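Local atomic coordinates of protein YciF (Escherichia coli, PDB entry 2GS4), a protein that is of unknown function but forms a stress-associated homodimer with a ferritin-like, rubrerythrin-related helical fold, consistent with metal binding. Residues A46-E49 with E50-Q54; T146-K149 with L150-A154; T17-A20 with E21-T25; G128-K131 with A132-L136. All coordinates share one frame; numbering follows the deposited sequence.

In the fold
From the N terminus the order is contact 3 on helix 6-33, contact 1 on helix 38-63, then contacts 4 and 2 near the start and toward the end of helix 130-159. Each joins residues within a few positions of one another, so none closes a long loop; they follow in series, and none nests or crosses. Contact 1 is the hub. It meets contact 3, where Thr51 CG2 lies 3.3 Å from Glu21 OE1, and contact 2, where Glu50 OE1 lies 2.9 Å from Thr146 OG1. Contact 4 touches none of the others; its centre is about 27 Å from that of contact 2, although both use one helix.

Contact 1. Residues A46-E49 with E50-Q54; sequences AHLE and ETHGQ
Two first torsions set up the meeting of His47 and Thr51: the imidazole swings beside its own carbonyl carbon, CG trans to N (chi1 -165°), while Thr51 turns OG1 beside its backbone N (chi1 -64°), which aims it at the carbonyl of His47, one turn earlier. The hydroxyl then donates to His47 O, 2.8 Å from Thr51 OG1, arriving from above the carbonyl plane. Thr51 N also reaches His47 O at 2.8 Å, but from the opposite face, so one carbonyl oxygen is gripped by two donors of one residue. The same OG1 lies over one face of the His47 ring, displaced toward the rim, with His47 NE2 3.7 Å away.

Glu50, extended beyond CG, runs at a slant to this ring: its OE1 comes to 3.6 Å from His47 CD2, the carboxylate plane turned 78° from the ring plane. These polar ends are anchored on helix 130-159, for His47 NE2 and Gln54 NE2 bond to Glu143 and Glu50 OE1 bonds to Thr146. On another side of the helix, Leu48 and His52 run side by side, Leu48 CD1 packing 3.8 Å from His52 CE1, and His52 ND1 adds a weak bond of 3.4 Å to Leu48 O. The backbone ladder includes Glu50 N to Ala46 O at 3.0 Å.

Chemically, toward the interior of this ferritin-like bundle, imidazole, hydroxyl, carboxylate and amide lie close together; Thr51 spends its hydroxyl on the backbone, while the imidazole and the Gln54 amide share Glu143 as partner and the carboxylate holds Thr146 of the neighbouring helix.

Contact 2. Residues T146-K149 with L150-A154; sequences TDIK and LTDLA
Four successive backbone bonds carry the helix across Lys149-Leu150, from Leu150 N to Thr146 O through Leu153 N to Lys149 O, each with N and O 3.0 Å apart, the regular spacing of an alpha helix. Lys149 folds over this frame: its chain bends at chi2 (46°), chi3 and chi4, curling toward the following turn. Its CD rests 4.1 Å from Leu153 CG, while its tip turns to the carboxylate of Asp152. Lys149 NZ to Asp152 OD1 measures 3.8 Å, a long salt bridge between side chains that meet at about a right angle.

Asp152 places CG beside its own N (chi1 -65°), which lays the carboxylate near the Ile148 carbonyl; Asp152 OD1 to Ile148 O is 3.3 Å, a pair of acceptors that cannot bond. Ile148, pointing the same way as Asp152, sets CG2 3.9 Å from Asp152 OD1. On another side Asp147 OD1 only grazes Leu150 CD1, at 4.2 Å.

Leu150 and Leu153 face inward, Leu150 on Ala106 and Leu153 on Ile103 of helix 95-126 and Ala43 of helix 38-63. Thr146 OG1 is bound to Glu50 and Thr151 OG1 to Gln107.

The chemistry is thus divided: leucines bind the helix into the bundle, and a loose ion pair spans one turn on the outer side. The ammonium would probably offset some of the repulsion between Asp152 and the Ile148 carbonyl, though at this length only modestly.

Contact 3. Residues T17-A20 with E21-T25; sequences TYSA and EKQLT
Helix 6-33 is the first long helix of the ferritin-like bundle, and residues 17-25 form a largely buried stretch of it, in which Ser19 and Gln23 pair one turn apart. Regular backbone bonds carry the turn, among them Gln23 N to Ser19 O at 3.0 Å with an N-H...O angle of 165°. Leu24 N closes on Ala20 O at 2.8 Å.

Around this frame the side chains pair at a spacing of four. Thr17 and Glu21 point the same way, Thr17 CG2 touching Glu21 CG at 4.2 Å; Glu21 bends at chi2 (-72°) and sends OE2 on to Tyr117 OH of helix 95-126. Tyr18 and Lys22 also run alongside each other: Lys22 CD approaches Tyr18 CE2 at 3.9 Å, and Lys22 NZ makes a weak 3.4 Å bond to Tyr18 OH, so CD and the ammonium both approach the CE2-CZ-OH end of the ring.

Ala20 and Leu24 pack on Met78 of helix 76-89. Just before that helix, the loop at Cys75 is held from both members of the polar pair: Cys75 N is bonded to Ser19 OG, and Gln23 NE2 donates to Cys75 O.

Gln23 brings its amide there by running extended past CG. Its NE2 donates to Ser19 OG at 3.0 Å, with the hydroxyl oxygen near the amide plane, 14° out of it.

Contact 4. Residues G128-K131 with A132-L136; sequences GYRK and AAKLL
Neither face nor edge of the Tyr129 ring bears on Ala132; the touch is made by the methylene at its root, Tyr129 CB to Ala132 CB at 3.7 Å. With CG placed beside its own N (chi1 -57°), the ring leads away from the helix to Glu65 and Leu68 in a loop, and its OH bonds to Glu7 and Asn67.

Tyr129 occupies the N-cap position of helix 130-159, right after Gly128, whose positive phi ends helix 95-126 in a Schellman motif. The first turn is closed by Ala133 N to Tyr129 O, 3.0 Å long and nearly straight at 167°. Leu135 N reaches Lys131 O at 3.1 Å.

Farther round the turn, Leu135 CG sits 3.1 Å from Lys131 O, and Leu135 CD1 lies 4.0 Å from Lys131 CG, the two chains crossing at a slant. Lys131 stays extended as far as chi3, so only its base meets the leucine. Leu135 itself packs on Arg57, Gln60 and Val61 of helix 38-63, and Ala133 on Glu125. The curled Lys134 chain lies over the Arg130 carbonyl, but its detailed placement is doubtful.

Three basic residues, Arg130, Lys131 and Lys134, lie on the exposed side at the helix start, where the positive end of the helix dipole would probably be unfavourable to cationic side chains, whereas the inward side is joined by apolar contacts and the anchored tyrosine hydroxyl.

Contact 1. Residues A46-E49 with E50-Q54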
loop_
_atom_site.group_PDB
_atom_site.type_symbol
_atom_site.label_atom_id
_atom_site.label_comp_id
_atom_site.label_asym_id
_atom_site.label_seq_id
_atom_site.Cartn_x
_atom_site.Cartn_y
_atom_site.Cartn_z
ATOM N N ALA A 46 20.482 10.431 3.370
ATOM C CA ALA A 46 19.893 11.744 3.168
ATOM C C ALA A 46 18.376 11.636 3.321
ATOM O O ALA A 46 17.753 12.485 3.954
ATOM C CB ALA A 46 20.247 12.282 1.784
ATOM N N HIS A 47 17.780 10.588 2.759
ATOM C CA HIS A 47 16.329 10.437 2.855
ATOM C C HIS A 47 15.899 10.120 4.284
ATOM O O HIS A 47 14.784 10.463 4.693
ATOM C CB HIS A 47 15.824 9.342 1.917
ATOM C CG HIS A 47 14.342 9.379 1.704
ATOM N ND1 HIS A 47 13.611 8.263 1.364
ATOM C CD2 HIS A 47 13.456 10.401 1.782
ATOM C CE1 HIS A 47 12.335 8.595 1.244
ATOM N NE2 HIS A 47 12.217 9.885 1.493
ATOM N N LEU A 48 16.780 9.467 5.042
ATOM C CA LEU A 48 16.493 9.128 6.429
ATOM C C LEU A 48 16.311 10.425 7.215
ATOM O O LEU A 48 15.427 10.532 8.067
ATOM C CB LEU A 48 17.646 8.325 7.035
ATOM C CG LEU A 48 17.660 8.236 8.566
ATOM C CD1 LEU A 48 16.295 7.796 9.059
ATOM C CD2 LEU A 48 18.742 7.272 9.034
ATOM N N GLU A 49 17.159 11.404 6.926
ATOM C CA GLU A 49 17.068 12.686 7.608
ATOM C C GLU A 49 15.825 13.438 7.161
ATOM O O GLU A 49 15.060 13.924 7.990
ATOM C CB GLU A 49 18.327 13.503 7.345
ATOM C CG GLU A 49 19.566 12.839 7.906
ATOM C CD GLU A 49 19.382 12.446 9.358
ATOM O OE1 GLU A 49 20.008 11.456 9.793
ATOM O OE2 GLU A 49 18.610 13.130 10.067
ATOM N N GLU A 50 15.607 13.505 5.849
ATOM C CA GLU A 50 14.435 14.175 5.297
ATOM C C GLU A 50 13.142 13.546 5.847
ATOM O O GLU A 50 12.168 14.254 6.077
ATOM C CB GLU A 50 14.493 14.116 3.752
ATOM C CG GLU A 50 13.197 14.411 2.996
ATOM C CD GLU A 50 13.370 14.308 1.479
ATOM O OE1 GLU A 50 12.507 13.694 0.813
ATOM O OE2 GLU A 50 14.370 14.844 0.948
ATOM N N THR A 51 13.137 12.231 6.077
ATOM C CA THR A 51 11.951 11.557 6.606
ATOM C C THR A 51 11.663 11.969 8.052
ATOM O O THR A 51 10.493 12.108 8.436
ATOM C CB THR A 51 12.076 10.004 6.520
ATOM O OG1 THR A 51 12.152 9.599 5.145
ATOM C CG2 THR A 51 10.845 9.328 7.151
ATOM N N HIS A 52 12.712 12.146 8.858
ATOM C CA HIS A 52 12.506 12.579 10.233
ATOM C C HIS A 52 11.902 13.977 10.147
ATOM O O HIS A 52 11.030 14.344 10.941
ATOM C CB HIS A 52 13.827 12.608 11.019
ATOM C CG HIS A 52 14.115 11.340 11.763
ATOM N ND1 HIS A 52 15.173 10.510 11.451
ATOM C CD2 HIS A 52 13.464 10.745 12.791
ATOM C CE1 HIS A 52 15.156 9.459 12.251
ATOM N NE2 HIS A 52 14.129 9.577 13.074
ATOM N N GLY A 53 12.355 14.749 9.162
ATOM C CA GLY A 53 11.837 16.092 8.987
ATOM C C GLY A 53 10.374 16.082 8.567
ATOM O O GLY A 53 9.606 16.959 8.953
ATOM N N GLN A 54 9.990 15.090 7.767
ATOM C CA GLN A 54 8.618 14.979 7.291
ATOM C C GLN A 54 7.683 14.586 8.425
ATOM O O GLN A 54 6.506 14.978 8.435
ATOM C CB GLN A 54 8.561 13.987 6.111
ATOM C CG GLN A 54 9.341 14.521 4.906
ATOM C CD GLN A 54 9.639 13.491 3.830
ATOM O OE1 GLN A 54 9.473 12.292 4.033
ATOM N NE2 GLN A 54 10.110 13.966 2.677
#

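Contact 2. Residues T146-K149 with L150-A154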
loop_
_atom_site.group_PDB
_atom_site.type_symbol
_atom_site.label_atom_id
_atom_site.label_comp_id
_atom_site.label_asym_id
_atom_site.label_seq_id
_atom_site.Cartn_x
_atom_site.Cartn_y
_atom_site.Cartn_z
ATOM N N THR A 146 13.280 13.078 -4.319
ATOM C CA THR A 146 14.008 11.915 -3.832
ATOM C C THR A 146 13.894 10.813 -4.886
ATOM O O THR A 146 14.863 10.126 -5.186
ATOM C CB THR A 146 13.450 11.436 -2.465
ATOM O OG1 THR A 146 13.724 12.429 -1.467
ATOM C CG2 THR A 146 14.076 10.115 -2.043
ATOM N N ASP A 147 12.713 10.674 -5.483
ATOM C CA ASP A 147 12.520 9.661 -6.506
ATOM C C ASP A 147 13.391 9.949 -7.737
ATOM O O ASP A 147 14.001 9.032 -8.284
ATOM C CB ASP A 147 11.043 9.566 -6.899
ATOM C CG ASP A 147 10.667 8.185 -7.412
ATOM O OD1 ASP A 147 11.419 7.222 -7.134
ATOM O OD2 ASP A 147 9.619 8.053 -8.078
ATOM N N ILE A 148 13.468 11.209 -8.166
ATOM C CA ILE A 148 14.283 11.557 -9.331
ATOM C C ILE A 148 15.751 11.230 -9.065
ATOM O O ILE A 148 16.464 10.779 -9.962
ATOM C CB ILE A 148 14.131 13.055 -9.702
ATOM C CG1 ILE A 148 12.770 13.275 -10.374
ATOM C CG2 ILE A 148 15.265 13.485 -10.653
ATOM C CD1 ILE A 148 12.251 14.696 -10.306
ATOM N N LYS A 149 16.202 11.456 -7.835
ATOM C CA LYS A 149 17.582 11.157 -7.484
ATOM C C LYS A 149 17.800 9.642 -7.562
ATOM O O LYS A 149 18.848 9.188 -8.012
ATOM C CB LYS A 149 17.892 11.691 -6.080
ATOM C CG LYS A 149 19.245 11.258 -5.509
ATOM C CD LYS A 149 20.390 11.412 -6.506
ATOM C CE LYS A 149 20.781 12.864 -6.732
ATOM N NZ LYS A 149 19.633 13.701 -7.163
ATOM N N LEU A 150 16.809 8.863 -7.132
ATOM C CA LEU A 150 16.908 7.402 -7.182
ATOM C C LEU A 150 16.998 6.931 -8.628
ATOM O O LEU A 150 17.688 5.958 -8.929
ATOM C CB LEU A 150 15.696 6.744 -6.499
ATOM C CG LEU A 150 15.703 6.609 -4.972
ATOM C CD1 LEU A 150 14.393 6.000 -4.493
ATOM C CD2 LEU A 150 16.873 5.734 -4.552
ATOM N N THR A 151 16.301 7.622 -9.523
ATOM C CA THR A 151 16.337 7.254 -10.933
ATOM C C THR A 151 17.703 7.567 -11.539
ATOM O O THR A 151 18.218 6.802 -12.354
ATOM C CB THR A 151 15.253 7.987 -11.741
ATOM O OG1 THR A 151 13.984 7.365 -11.511
ATOM C CG2 THR A 151 15.577 7.948 -13.227
ATOM N N ASP A 152 18.284 8.698 -11.145
ATOM C CA ASP A 152 19.600 9.083 -11.646
ATOM C C ASP A 152 20.577 8.004 -11.206
ATOM O O ASP A 152 21.489 7.633 -11.936
ATOM C CB ASP A 152 20.026 10.428 -11.053
ATOM C CG ASP A 152 19.140 11.573 -11.508
ATOM O OD1 ASP A 152 19.070 12.586 -10.782
ATOM O OD2 ASP A 152 18.523 11.468 -12.591
ATOM N N LEU A 153 20.373 7.498 -9.996
ATOM C CA LEU A 153 21.239 6.463 -9.459
ATOM C C LEU A 153 21.041 5.143 -10.192
ATOM O O LEU A 153 22.002 4.432 -10.458
ATOM C CB LEU A 153 20.996 6.301 -7.957
ATOM C CG LEU A 153 21.437 7.559 -7.204
ATOM C CD1 LEU A 153 21.076 7.451 -5.733
ATOM C CD2 LEU A 153 22.933 7.754 -7.382
ATOM N N ALA A 154 19.800 4.819 -10.537
ATOM C CA ALA A 154 19.547 3.580 -11.264
ATOM C C ALA A 154 20.265 3.659 -12.605
ATOM O O ALA A 154 20.911 2.696 -13.029
ATOM C CB ALA A 154 18.055 3.371 -11.477
#

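Contact 3. Residues T17-A20 with E21-T25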
loop_
_atom_site.group_PDB
_atom_site.type_symbol
_atom_site.label_atom_id
_atom_site.label_comp_id
_atom_site.label_asym_id
_atom_site.label_seq_id
_atom_site.Cartn_x
_atom_site.Cartn_y
_atom_site.Cartn_z
ATOM N N THR A 17 -0.080 7.335 7.202
ATOM C CA THR A 17 1.164 7.881 6.680
ATOM C C THR A 17 2.158 8.154 7.819
ATOM O O THR A 17 3.363 7.936 7.657
ATOM C CB THR A 17 0.892 9.154 5.841
ATOM O OG1 THR A 17 0.318 8.771 4.583
ATOM C CG2 THR A 17 2.166 9.936 5.590
ATOM N N TYR A 18 1.660 8.598 8.973
ATOM C CA TYR A 18 2.527 8.855 10.126
ATOM C C TYR A 18 3.229 7.533 10.441
ATOM O O TYR A 18 4.442 7.486 10.622
ATOM C CB TYR A 18 1.703 9.290 11.341
ATOM C CG TYR A 18 2.518 9.790 12.523
ATOM C CD1 TYR A 18 2.994 11.101 12.561
ATOM C CD2 TYR A 18 2.804 8.956 13.605
ATOM C CE1 TYR A 18 3.733 11.571 13.643
ATOM C CE2 TYR A 18 3.550 9.420 14.701
ATOM C CZ TYR A 18 4.008 10.729 14.708
ATOM O OH TYR A 18 4.733 11.203 15.777
ATOM N N SER A 19 2.454 6.455 10.489
ATOM C CA SER A 19 3.011 5.136 10.764
ATOM C C SER A 19 4.035 4.749 9.697
ATOM O O SER A 19 5.104 4.248 10.022
ATOM C CB SER A 19 1.889 4.090 10.839
ATOM O OG SER A 19 2.400 2.769 10.752
ATOM N N ALA A 20 3.714 4.997 8.430
ATOM C CA ALA A 20 4.612 4.662 7.329
ATOM C C ALA A 20 5.971 5.350 7.452
ATOM O O ALA A 20 7.003 4.732 7.230
ATOM C CB ALA A 20 3.955 5.032 5.995
ATOM N N GLU A 21 5.956 6.638 7.782
ATOM C CA GLU A 21 7.188 7.409 7.927
ATOM C C GLU A 21 8.004 6.868 9.099
ATOM O O GLU A 21 9.233 6.769 9.025
ATOM C CB GLU A 21 6.849 8.895 8.148
ATOM C CG GLU A 21 6.087 9.532 6.982
ATOM C CD GLU A 21 6.959 9.750 5.749
ATOM O OE1 GLU A 21 7.954 9.011 5.573
ATOM O OE2 GLU A 21 6.642 10.655 4.945
ATOM N N LYS A 22 7.299 6.512 10.168
ATOM C CA LYS A 22 7.894 5.966 11.385
ATOM C C LYS A 22 8.674 4.697 11.021
ATOM O O LYS A 22 9.838 4.531 11.379
ATOM C CB LYS A 22 6.783 5.607 12.373
ATOM C CG LYS A 22 7.078 5.914 13.824
ATOM C CD LYS A 22 6.849 7.380 14.148
ATOM C CE LYS A 22 7.305 7.679 15.567
ATOM N NZ LYS A 22 7.451 9.136 15.808
ATOM N N GLN A 23 8.011 3.799 10.301
ATOM C CA GLN A 23 8.628 2.552 9.876
ATOM C C GLN A 23 9.737 2.868 8.888
ATOM O O GLN A 23 10.806 2.252 8.926
ATOM C CB GLN A 23 7.597 1.643 9.196
ATOM C CG GLN A 23 6.367 1.342 10.030
ATOM C CD GLN A 23 5.382 0.448 9.295
ATOM O OE1 GLN A 23 5.749 -0.605 8.786
ATOM N NE2 GLN A 23 4.129 0.869 9.235
ATOM N N LEU A 24 9.502 3.836 8.005
ATOM C CA LEU A 24 10.522 4.161 7.024
ATOM C C LEU A 24 11.854 4.570 7.682
ATOM O O LEU A 24 12.917 4.186 7.192
ATOM C CB LEU A 24 10.020 5.244 6.062
ATOM C CG LEU A 24 10.672 5.263 4.666
ATOM C CD1 LEU A 24 10.712 3.855 4.067
ATOM C CD2 LEU A 24 9.901 6.196 3.746
ATOM N N THR A 25 11.805 5.305 8.798
ATOM C CA THR A 25 13.040 5.727 9.485
ATOM C C THR A 25 13.977 4.557 9.773
ATOM O O THR A 25 15.175 4.631 9.484
ATOM C CB THR A 25 12.761 6.462 10.833
ATOM O OG1 THR A 25 12.026 5.606 11.711
ATOM C CG2 THR A 25 11.980 7.756 10.598
#

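Contact 4. Residues G128-K131 with A132-L136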
loop_
_atom_site.group_PDB
_atom_site.type_symbol
_atom_site.label_atom_id
_atom_site.label_comp_id
_atom_site.label_asym_id
_atom_site.label_seq_id
_atom_site.Cartn_x
_atom_site.Cartn_y
_atom_site.Cartn_z
ATOM N N GLY A 128 -10.582 22.501 3.299
ATOM C CA GLY A 128 -10.350 23.872 3.714
ATOM C C GLY A 128 -9.189 24.045 4.677
ATOM O O GLY A 128 -9.105 25.069 5.355
ATOM N N TYR A 129 -8.309 23.047 4.761
ATOM C CA TYR A 129 -7.141 23.143 5.641
ATOM C C TYR A 129 -5.976 23.669 4.819
ATOM O O TYR A 129 -5.124 22.906 4.367
ATOM C CB TYR A 129 -6.757 21.782 6.232
ATOM C CG TYR A 129 -7.864 21.102 6.993
ATOM C CD1 TYR A 129 -8.951 21.828 7.466
ATOM C CD2 TYR A 129 -7.840 19.725 7.219
ATOM C CE1 TYR A 129 -9.992 21.209 8.139
ATOM C CE2 TYR A 129 -8.877 19.092 7.890
ATOM C CZ TYR A 129 -9.953 19.842 8.346
ATOM O OH TYR A 129 -11.004 19.232 8.991
ATOM N N ARG A 130 -5.951 24.984 4.643
ATOM C CA ARG A 130 -4.935 25.674 3.860
ATOM C C ARG A 130 -3.483 25.375 4.251
ATOM O O ARG A 130 -2.686 24.950 3.417
ATOM C CB ARG A 130 -5.185 27.180 3.943
ATOM C CG ARG A 130 -4.365 28.021 2.994
ATOM C CD ARG A 130 -4.182 29.425 3.551
ATOM N NE ARG A 130 -3.363 29.414 4.762
ATOM C CZ ARG A 130 -3.825 29.615 5.992
ATOM N NH1 ARG A 130 -5.116 29.850 6.195
ATOM N NH2 ARG A 130 -2.995 29.575 7.027
ATOM N N LYS A 131 -3.138 25.602 5.514
ATOM C CA LYS A 131 -1.773 25.371 5.978
ATOM C C LYS A 131 -1.369 23.912 5.806
ATOM O O LYS A 131 -0.224 23.609 5.464
ATOM C CB LYS A 131 -1.635 25.783 7.445
ATOM C CG LYS A 131 -0.243 25.591 7.998
ATOM C CD LYS A 131 -0.067 26.305 9.321
ATOM C CE LYS A 131 1.347 26.109 9.831
ATOM N NZ LYS A 131 2.343 26.512 8.802
ATOM N N ALA A 132 -2.308 23.005 6.047
ATOM C CA ALA A 132 -2.021 21.588 5.899
ATOM C C ALA A 132 -1.696 21.280 4.436
ATOM O O ALA A 132 -0.679 20.651 4.151
ATOM C CB ALA A 132 -3.207 20.753 6.375
ATOM N N ALA A 133 -2.537 21.735 3.509
ATOM C CA ALA A 133 -2.296 21.470 2.090
ATOM C C ALA A 133 -0.910 21.931 1.646
ATOM O O ALA A 133 -0.216 21.227 0.914
ATOM C CB ALA A 133 -3.361 22.147 1.239
ATOM N N LYS A 134 -0.517 23.119 2.089
ATOM C CA LYS A 134 0.775 23.681 1.728
ATOM C C LYS A 134 1.894 22.788 2.248
ATOM O O LYS A 134 2.866 22.516 1.544
ATOM C CB LYS A 134 0.917 25.089 2.316
ATOM C CG LYS A 134 -0.333 25.957 2.198
ATOM C CD LYS A 134 -0.736 26.242 0.750
ATOM C CE LYS A 134 -1.811 25.286 0.238
ATOM N NZ LYS A 134 -3.097 25.376 0.993
ATOM N N LEU A 135 1.754 22.338 3.489
ATOM C CA LEU A 135 2.754 21.478 4.098
ATOM C C LEU A 135 2.843 20.137 3.402
ATOM O O LEU A 135 3.929 19.645 3.125
ATOM C CB LEU A 135 2.427 21.251 5.567
ATOM C CG LEU A 135 2.510 22.522 6.398
ATOM C CD1 LEU A 135 1.987 22.244 7.786
ATOM C CD2 LEU A 135 3.952 23.017 6.431
ATOM N N LEU A 136 1.690 19.539 3.132
ATOM C CA LEU A 136 1.673 18.245 2.481
ATOM C C LEU A 136 2.249 18.316 1.072
ATOM O O LEU A 136 2.876 17.359 0.614
ATOM C CB LEU A 136 0.246 17.686 2.475
ATOM C CG LEU A 136 -0.305 17.396 3.878
ATOM C CD1 LEU A 136 -1.817 17.327 3.826
ATOM C CD2 LEU A 136 0.288 16.097 4.421
#